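Local coordinates for protein rhamnosidase B (Bacillus sp., PDB 2OKX) that hydrolyses terminal alpha-L-rhamnosyl groups from glycosides and belongs to glycoside hydrolase family 78, at residues Thr45-Tyr50 / Arg61-Arg65; Arg87-Leu93 / Trp163-Ala167. All coordinates share one frame; numbering follows the deposited sequence.

Both contacts lie in the N-terminal beta-sandwich domain and reach the same antiparallel sheet, in which strands 49-54 and 87-96 are neighbours. Both are largely buried. Contact 1 is nearer the centre of the chain (about 17 Å between centres, against about 32 Å for contact 2). It closes the open end of the hairpin at one edge of that sheet, with backbone hydrogen bonds and a tyrosine ring lying over the chain. Contact 2 lays a loop, without strand pairing, along the outer face of the sheet. It is mostly apolar, with a water between the backbones, and reaches the surface at Arg-87. The two touch where Tyr-50 packs on Val-92 and Leu-93.

Contact 1. Residues Thr45-Tyr50 / Arg61-Arg65; sequences TADSRY and RGPVR
Tyr-50 and Gly-62 close the open end of the beta hairpin made by strands 49-54 and 57-62, at the edge of the N-terminal domain's seven-stranded sheet. They form an antiparallel hydrogen-bonded pair. Tyr-50 N gives a short bond to Gly-62 O (2.6 Å, 162° at the hydrogen), and Gly-62 N returns a longer one to Tyr-50 O (3.2 Å). Just before the pair, Ser-48 and Arg-49 form a classic beta bulge opposite Leu-95. CG of Tyr-50 sits between its own N and carbonyl carbon (chi1 74°). This folds the ring over the partner strand, with Gly-62 N under one face toward the rim. Gly-62 has no side chain to hinder it. The hydroxyl is hydrogen-bonded to Asp-74 and Tyr-76 on strand 70-77. Pro-63 follows a cis peptide. Pro-63 CD lies 3.5 Å from Ser-48 O, and Pro-63 CB 3.6 Å from Thr-45 OG1, which is hydrogen-bonded to Phe-72 O. Arg-49 bends at chi2 (-70°). Its NH1 hydrogen-bonds Ser-48 O from above the carbonyl plane, and Pro-63 O lies over one guanidinium face. Arg-65 leads away to salt bridges with Asp-563 and Glu-562, but Arg-65 CB stays 3.9 Å from Arg-49 NH2.

Contact 2. Residues Arg87-Leu93 / Trp163-Ala167; sequences RNTIAVL and WALPA
Pro-166 O is gripped by both terminal nitrogens of Arg-87, NH1 at 3.0 Å and NH2 at 3.2 Å. The oxygen lies at the guanidinium edge, in its plane. NH1 lies in the carbonyl plane, and its bond is 154° at the hydrogen, while NH2 comes from above that plane. The arginine chain is extended, and this carries the group from the strand across to the loop. Thr-89 OG1 lies over one guanidinium face, toward its rim. Thr-89 OG1 also lies 3.5 Å from Pro-166 CA.

Farther along, Ala-91 CB packs on Ala-164 CA at 3.7 Å. A water joins the backbones here, donating to Ala-164 O (2.8 Å) and to Thr-89 O. Trp-163 fills the far end. Its chi1 of 71° turns the indole toward the strand, and the benzo rim does the touching. Trp-163 CH2 meets Val-92 O at 3.6 Å and Leu-93 CB at 3.8 Å. Ala-164 CB sits over one indole face. Were Trp-163 replaced by an alanine, Leu-93 CB and Ala-91 CB would probably lose their aromatic neighbour, opening a gap between loop and strand.

Ile-90 and Val-92 point the other way, onto strand 110-117 of the second sheet. The loop therefore lies on the sheet's outer face, the one turned from the second sheet. Arg-27 also holds it, through Trp-163 O and Leu-165 O. The chemistry implies a loop fixed to the sheet by apolar packing, with its carbonyls held by arginines and water in place of strand pairing.

Contact 1. Residues Thr45-Tyr50 / Arg61-Arg65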
ATOM      1  N   THR A  45      12.953  17.993   7.137  1.00 26.16           N
ATOM      2  CA  THR A  45      12.904  16.569   6.840  1.00 25.72           C
ATOM      3  C   THR A  45      13.088  15.874   8.179  1.00 25.68           C
ATOM      4  O   THR A  45      13.524  16.493   9.149  1.00 26.56           O
ATOM      5  CB  THR A  45      13.991  16.115   5.838  1.00 26.16           C
ATOM      6  OG1 THR A  45      13.697  14.777   5.412  1.00 25.99           O
ATOM      7  CG2 THR A  45      15.373  16.135   6.475  1.00 26.73           C
ATOM      8  N   ALA A  46      12.724  14.602   8.249  1.00 25.32           N
ATOM      9  CA  ALA A  46      12.854  13.868   9.493  1.00 24.64           C
ATOM     10  C   ALA A  46      12.924  12.374   9.235  1.00 24.69           C
ATOM     11  O   ALA A  46      12.705  11.911   8.118  1.00 26.16           O
ATOM     12  CB  ALA A  46      11.685  14.181  10.409  1.00 24.67           C
ATOM     13  N   ASP A  47      13.245  11.631  10.285  1.00 24.97           N
ATOM     14  CA  ASP A  47      13.346  10.181  10.225  1.00 25.61           C
ATOM     15  C   ASP A  47      12.538   9.693  11.423  1.00 25.06           C
ATOM     16  O   ASP A  47      12.928   9.958  12.560  1.00 25.74           O
ATOM     17  CB  ASP A  47      14.814   9.754  10.370  1.00 26.27           C
ATOM     18  CG  ASP A  47      15.008   8.264  10.183  1.00 24.58           C
ATOM     19  OD1 ASP A  47      14.180   7.496  10.708  1.00 26.30           O
ATOM     20  OD2 ASP A  47      15.989   7.860   9.522  1.00 24.51           O
ATOM     21  N   SER A  48      11.449   8.952  11.202  1.00 24.28           N
ATOM     22  CA  SER A  48      10.976   8.526   9.883  1.00 23.62           C
ATOM     23  C   SER A  48      10.011   9.479   9.170  1.00 22.59           C
ATOM     24  O   SER A  48      10.110   9.677   7.955  1.00 22.21           O
ATOM     25  CB  SER A  48      10.296   7.161  10.013  1.00 23.79           C
ATOM     26  OG  SER A  48      11.058   6.283  10.818  1.00 26.92           O
ATOM     27  N   ARG A  49       9.063  10.035   9.919  1.00 22.79           N
ATOM     28  CA  ARG A  49       8.067  10.957   9.364  1.00 24.12           C
ATOM     29  C   ARG A  49       7.776  12.087  10.357  1.00 24.69           C
ATOM     30  O   ARG A  49       8.064  11.959  11.546  1.00 24.94           O
ATOM     31  CB  ARG A  49       6.767  10.200   9.064  1.00 22.99           C
ATOM     32  CG  ARG A  49       6.903   9.038   8.082  1.00 20.70           C
ATOM     33  CD  ARG A  49       7.178   9.523   6.670  1.00 22.39           C
ATOM     34  NE  ARG A  49       7.127   8.438   5.694  1.00 24.19           N
ATOM     35  CZ  ARG A  49       8.190   7.844   5.159  1.00 25.93           C
ATOM     36  NH1 ARG A  49       9.417   8.225   5.497  1.00 25.50           N
ATOM     37  NH2 ARG A  49       8.023   6.867   4.277  1.00 26.83           N
ATOM     38  N   TYR A  50       7.191  13.185   9.878  1.00 23.99           N
ATOM     39  CA  TYR A  50       6.885  14.309  10.757  1.00 22.92           C
ATOM     40  C   TYR A  50       5.533  14.966  10.491  1.00 23.29           C
ATOM     41  O   TYR A  50       4.937  14.791   9.431  1.00 21.52           O
ATOM     42  CB  TYR A  50       7.951  15.402  10.619  1.00 21.28           C
ATOM     43  CG  TYR A  50       7.838  16.192   9.326  1.00 20.49           C
ATOM     44  CD1 TYR A  50       8.581  15.845   8.200  1.00 18.81           C
ATOM     45  CD2 TYR A  50       6.939  17.253   9.215  1.00 20.91           C
ATOM     46  CE1 TYR A  50       8.430  16.533   6.991  1.00 18.25           C
ATOM     47  CE2 TYR A  50       6.777  17.944   8.011  1.00 20.33           C
ATOM     48  CZ  TYR A  50       7.524  17.578   6.907  1.00 20.35           C
ATOM     49  OH  TYR A  50       7.345  18.246   5.717  1.00 20.90           O
ATOM     50  N   ARG A  61       2.831  17.539   6.459  1.00 22.09           N
ATOM     51  CA  ARG A  61       3.318  16.217   6.853  1.00 22.61           C
ATOM     52  C   ARG A  61       4.374  15.774   5.848  1.00 22.36           C
ATOM     53  O   ARG A  61       4.368  16.215   4.697  1.00 22.98           O
ATOM     54  CB  ARG A  61       2.176  15.195   6.842  1.00 22.95           C
ATOM     55  CG  ARG A  61       0.978  15.547   7.710  1.00 22.32           C
ATOM     56  CD  ARG A  61      -0.180  14.578   7.444  1.00 21.90           C
ATOM     57  NE  ARG A  61      -1.412  14.973   8.123  1.00 19.54           N
ATOM     58  CZ  ARG A  61      -1.721  14.656   9.375  1.00 20.29           C
ATOM     59  NH1 ARG A  61      -0.891  13.923  10.107  1.00 18.16           N
ATOM     60  NH2 ARG A  61      -2.863  15.080   9.902  1.00 22.82           N
ATOM     61  N   GLY A  62       5.268  14.893   6.283  1.00 22.90           N
ATOM     62  CA  GLY A  62       6.310  14.403   5.401  1.00 19.58           C
ATOM     63  C   GLY A  62       7.335  13.584   6.165  1.00 19.91           C
ATOM     64  O   GLY A  62       7.052  13.105   7.262  1.00 19.46           O
ATOM     65  N   PRO A  63       8.516  13.344   5.579  1.00 19.96           N
ATOM     66  CA  PRO A  63       8.874  13.783   4.228  1.00 18.87           C
ATOM     67  C   PRO A  63       8.344  12.730   3.256  1.00 19.68           C
ATOM     68  O   PRO A  63       7.740  11.751   3.683  1.00 19.57           O
ATOM     69  CB  PRO A  63      10.396  13.798   4.277  1.00 21.77           C
ATOM     70  CG  PRO A  63      10.687  12.590   5.130  1.00 20.73           C
ATOM     71  CD  PRO A  63       9.677  12.740   6.261  1.00 20.24           C
ATOM     72  N   VAL A  64       8.553  12.927   1.960  1.00 21.37           N
ATOM     73  CA  VAL A  64       8.110  11.929   0.996  1.00 21.70           C
ATOM     74  C   VAL A  64       9.040  10.736   1.204  1.00 22.63           C
ATOM     75  O   VAL A  64      10.104  10.883   1.811  1.00 23.22           O
ATOM     76  CB  VAL A  64       8.222  12.448  -0.456  1.00 22.52           C
ATOM     77  CG1 VAL A  64       7.265  13.622  -0.661  1.00 21.51           C
ATOM     78  CG2 VAL A  64       9.650  12.870  -0.762  1.00 21.69           C
ATOM     79  N   ARG A  65       8.654   9.558   0.727  1.00 21.21           N
ATOM     80  CA  ARG A  65       9.501   8.388   0.928  1.00 22.70           C
ATOM     81  C   ARG A  65      10.836   8.560   0.209  1.00 21.58           C
ATOM     82  O   ARG A  65      10.887   9.042  -0.927  1.00 21.53           O
ATOM     83  CB  ARG A  65       8.781   7.111   0.477  1.00 19.24           C
ATOM     84  CG  ARG A  65       8.501   6.991  -1.012  1.00 23.03           C
ATOM     85  CD  ARG A  65       7.424   5.932  -1.248  1.00 21.93           C
ATOM     86  NE  ARG A  65       6.107   6.414  -0.823  1.00 24.23           N
ATOM     87  CZ  ARG A  65       5.058   5.635  -0.582  1.00 21.06           C
ATOM     88  NH1 ARG A  65       5.161   4.319  -0.717  1.00 18.22           N
ATOM     89  NH2 ARG A  65       3.895   6.175  -0.220  1.00 20.90           N
TER

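Contact 2. Residues Arg87-Leu93 / Trp163-Ala167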
ATOM      1  N   ARG A  87       7.529  36.864  19.132  1.00 39.28           N
ATOM      2  CA  ARG A  87       8.006  35.500  19.323  1.00 41.79           C
ATOM      3  C   ARG A  87       7.126  34.500  18.582  1.00 41.14           C
ATOM      4  O   ARG A  87       5.900  34.540  18.684  1.00 40.30           O
ATOM      5  CB  ARG A  87       8.039  35.162  20.816  1.00 44.04           C
ATOM      6  CG  ARG A  87       8.242  33.686  21.129  1.00 48.00           C
ATOM      7  CD  ARG A  87       8.438  33.474  22.623  1.00 51.61           C
ATOM      8  NE  ARG A  87       8.282  32.076  23.014  1.00 55.56           N
ATOM      9  CZ  ARG A  87       7.122  31.426  23.017  1.00 58.09           C
ATOM     10  NH1 ARG A  87       7.072  30.151  23.386  1.00 59.62           N
ATOM     11  NH2 ARG A  87       6.008  32.050  22.655  1.00 60.00           N
ATOM     12  N   ASN A  88       7.773  33.613  17.835  1.00 40.84           N
ATOM     13  CA  ASN A  88       7.095  32.583  17.057  1.00 40.35           C
ATOM     14  C   ASN A  88       7.522  31.214  17.569  1.00 40.28           C
ATOM     15  O   ASN A  88       8.637  31.053  18.064  1.00 38.60           O
ATOM     16  CB  ASN A  88       7.465  32.716  15.580  1.00 40.05           C
ATOM     17  CG  ASN A  88       6.766  33.882  14.907  1.00 42.90           C
ATOM     18  OD1 ASN A  88       5.681  33.729  14.348  1.00 42.01           O
ATOM     19  ND2 ASN A  88       7.381  35.057  14.968  1.00 42.43           N
ATOM     20  N   THR A  89       6.636  30.232  17.444  1.00 39.14           N
ATOM     21  CA  THR A  89       6.936  28.885  17.906  1.00 38.79           C
ATOM     22  C   THR A  89       6.785  27.820  16.824  1.00 37.87           C
ATOM     23  O   THR A  89       5.770  27.762  16.126  1.00 37.62           O
ATOM     24  CB  THR A  89       6.030  28.496  19.082  1.00 40.77           C
ATOM     25  OG1 THR A  89       6.206  29.436  20.149  1.00 42.60           O
ATOM     26  CG2 THR A  89       6.371  27.094  19.579  1.00 41.75           C
ATOM     27  N   ILE A  90       7.810  26.983  16.692  1.00 35.53           N
ATOM     28  CA  ILE A  90       7.800  25.887  15.733  1.00 32.86           C
ATOM     29  C   ILE A  90       7.700  24.614  16.555  1.00 32.33           C
ATOM     30  O   ILE A  90       8.486  24.406  17.483  1.00 32.32           O
ATOM     31  CB  ILE A  90       9.096  25.826  14.901  1.00 32.51           C
ATOM     32  CG1 ILE A  90       9.333  27.159  14.188  1.00 33.35           C
ATOM     33  CG2 ILE A  90       9.004  24.694  13.889  1.00 31.28           C
ATOM     34  CD1 ILE A  90       8.225  27.551  13.224  1.00 35.65           C
ATOM     35  N   ALA A  91       6.725  23.772  16.229  1.00 30.51           N
ATOM     36  CA  ALA A  91       6.527  22.518  16.945  1.00 28.29           C
ATOM     37  C   ALA A  91       6.465  21.382  15.941  1.00 29.76           C
ATOM     38  O   ALA A  91       5.845  21.506  14.883  1.00 29.58           O
ATOM     39  CB  ALA A  91       5.243  22.572  17.752  1.00 28.13           C
ATOM     40  N   VAL A  92       7.109  20.269  16.268  1.00 29.25           N
ATOM     41  CA  VAL A  92       7.122  19.134  15.362  1.00 27.32           C
ATOM     42  C   VAL A  92       6.927  17.813  16.080  1.00 27.42           C
ATOM     43  O   VAL A  92       7.452  17.602  17.177  1.00 27.51           O
ATOM     44  CB  VAL A  92       8.456  19.040  14.589  1.00 26.49           C
ATOM     45  CG1 VAL A  92       8.381  17.912  13.566  1.00 25.89           C
ATOM     46  CG2 VAL A  92       8.781  20.368  13.919  1.00 25.31           C
ATOM     47  N   LEU A  93       6.156  16.932  15.457  1.00 25.46           N
ATOM     48  CA  LEU A  93       5.931  15.597  15.988  1.00 26.35           C
ATOM     49  C   LEU A  93       6.676  14.697  15.018  1.00 27.02           C
ATOM     50  O   LEU A  93       6.401  14.716  13.820  1.00 26.54           O
ATOM     51  CB  LEU A  93       4.447  15.226  15.975  1.00 25.26           C
ATOM     52  CG  LEU A  93       4.183  13.757  16.335  1.00 24.80           C
ATOM     53  CD1 LEU A  93       4.511  13.531  17.803  1.00 26.58           C
ATOM     54  CD2 LEU A  93       2.729  13.397  16.060  1.00 25.31           C
ATOM     55  N   TRP A 163       0.809  20.834  23.688  1.00 31.41           N
ATOM     56  CA  TRP A 163       2.261  20.836  23.519  1.00 30.38           C
ATOM     57  C   TRP A 163       2.777  21.580  22.286  1.00 31.49           C
ATOM     58  O   TRP A 163       3.945  21.971  22.237  1.00 30.20           O
ATOM     59  CB  TRP A 163       2.799  19.399  23.485  1.00 30.71           C
ATOM     60  CG  TRP A 163       2.452  18.640  22.229  1.00 28.58           C
ATOM     61  CD1 TRP A 163       1.357  17.855  22.018  1.00 27.95           C
ATOM     62  CD2 TRP A 163       3.204  18.618  21.009  1.00 27.18           C
ATOM     63  NE1 TRP A 163       1.378  17.344  20.741  1.00 25.93           N
ATOM     64  CE2 TRP A 163       2.500  17.798  20.100  1.00 26.99           C
ATOM     65  CE3 TRP A 163       4.403  19.212  20.596  1.00 26.81           C
ATOM     66  CZ2 TRP A 163       2.957  17.556  18.798  1.00 26.23           C
ATOM     67  CZ3 TRP A 163       4.860  18.971  19.300  1.00 27.95           C
ATOM     68  CH2 TRP A 163       4.134  18.149  18.417  1.00 28.16           C
ATOM     69  N   ALA A 164       1.916  21.774  21.289  1.00 30.87           N
ATOM     70  CA  ALA A 164       2.329  22.452  20.066  1.00 31.20           C
ATOM     71  C   ALA A 164       1.959  23.929  20.013  1.00 30.71           C
ATOM     72  O   ALA A 164       2.338  24.630  19.074  1.00 30.65           O
ATOM     73  CB  ALA A 164       1.745  21.732  18.854  1.00 32.18           C
ATOM     74  N   LEU A 165       1.231  24.407  21.017  1.00 31.38           N
ATOM     75  CA  LEU A 165       0.814  25.805  21.038  1.00 33.52           C
ATOM     76  C   LEU A 165       1.913  26.759  21.499  1.00 34.27           C
ATOM     77  O   LEU A 165       2.756  26.405  22.320  1.00 34.50           O
ATOM     78  CB  LEU A 165      -0.426  25.971  21.921  1.00 33.20           C
ATOM     79  CG  LEU A 165      -1.650  25.156  21.493  1.00 34.74           C
ATOM     80  CD1 LEU A 165      -2.823  25.481  22.403  1.00 36.70           C
ATOM     81  CD2 LEU A 165      -2.001  25.467  20.042  1.00 33.97           C
ATOM     82  N   PRO A 166       1.917  27.987  20.960  1.00 36.22           N
ATOM     83  CA  PRO A 166       2.901  29.023  21.290  1.00 37.62           C
ATOM     84  C   PRO A 166       3.019  29.329  22.783  1.00 39.13           C
ATOM     85  O   PRO A 166       4.117  29.555  23.293  1.00 41.58           O
ATOM     86  CB  PRO A 166       2.401  30.230  20.498  1.00 38.43           C
ATOM     87  CG  PRO A 166       1.799  29.594  19.281  1.00 37.55           C
ATOM     88  CD  PRO A 166       1.023  28.445  19.881  1.00 36.41           C
ATOM     89  N   ALA A 167       1.889  29.329  23.481  1.00 38.97           N
ATOM     90  CA  ALA A 167       1.874  29.635  24.908  1.00 39.29           C
ATOM     91  C   ALA A 167       2.160  28.439  25.816  1.00 39.30           C
ATOM     92  O   ALA A 167       2.143  28.568  27.041  1.00 40.17           O
ATOM     93  CB  ALA A 167       0.535  30.254  25.282  1.00 39.35           C
TER
HETATM   94  O   HOH W   1       3.646  25.463  16.757  1.00 29.11           O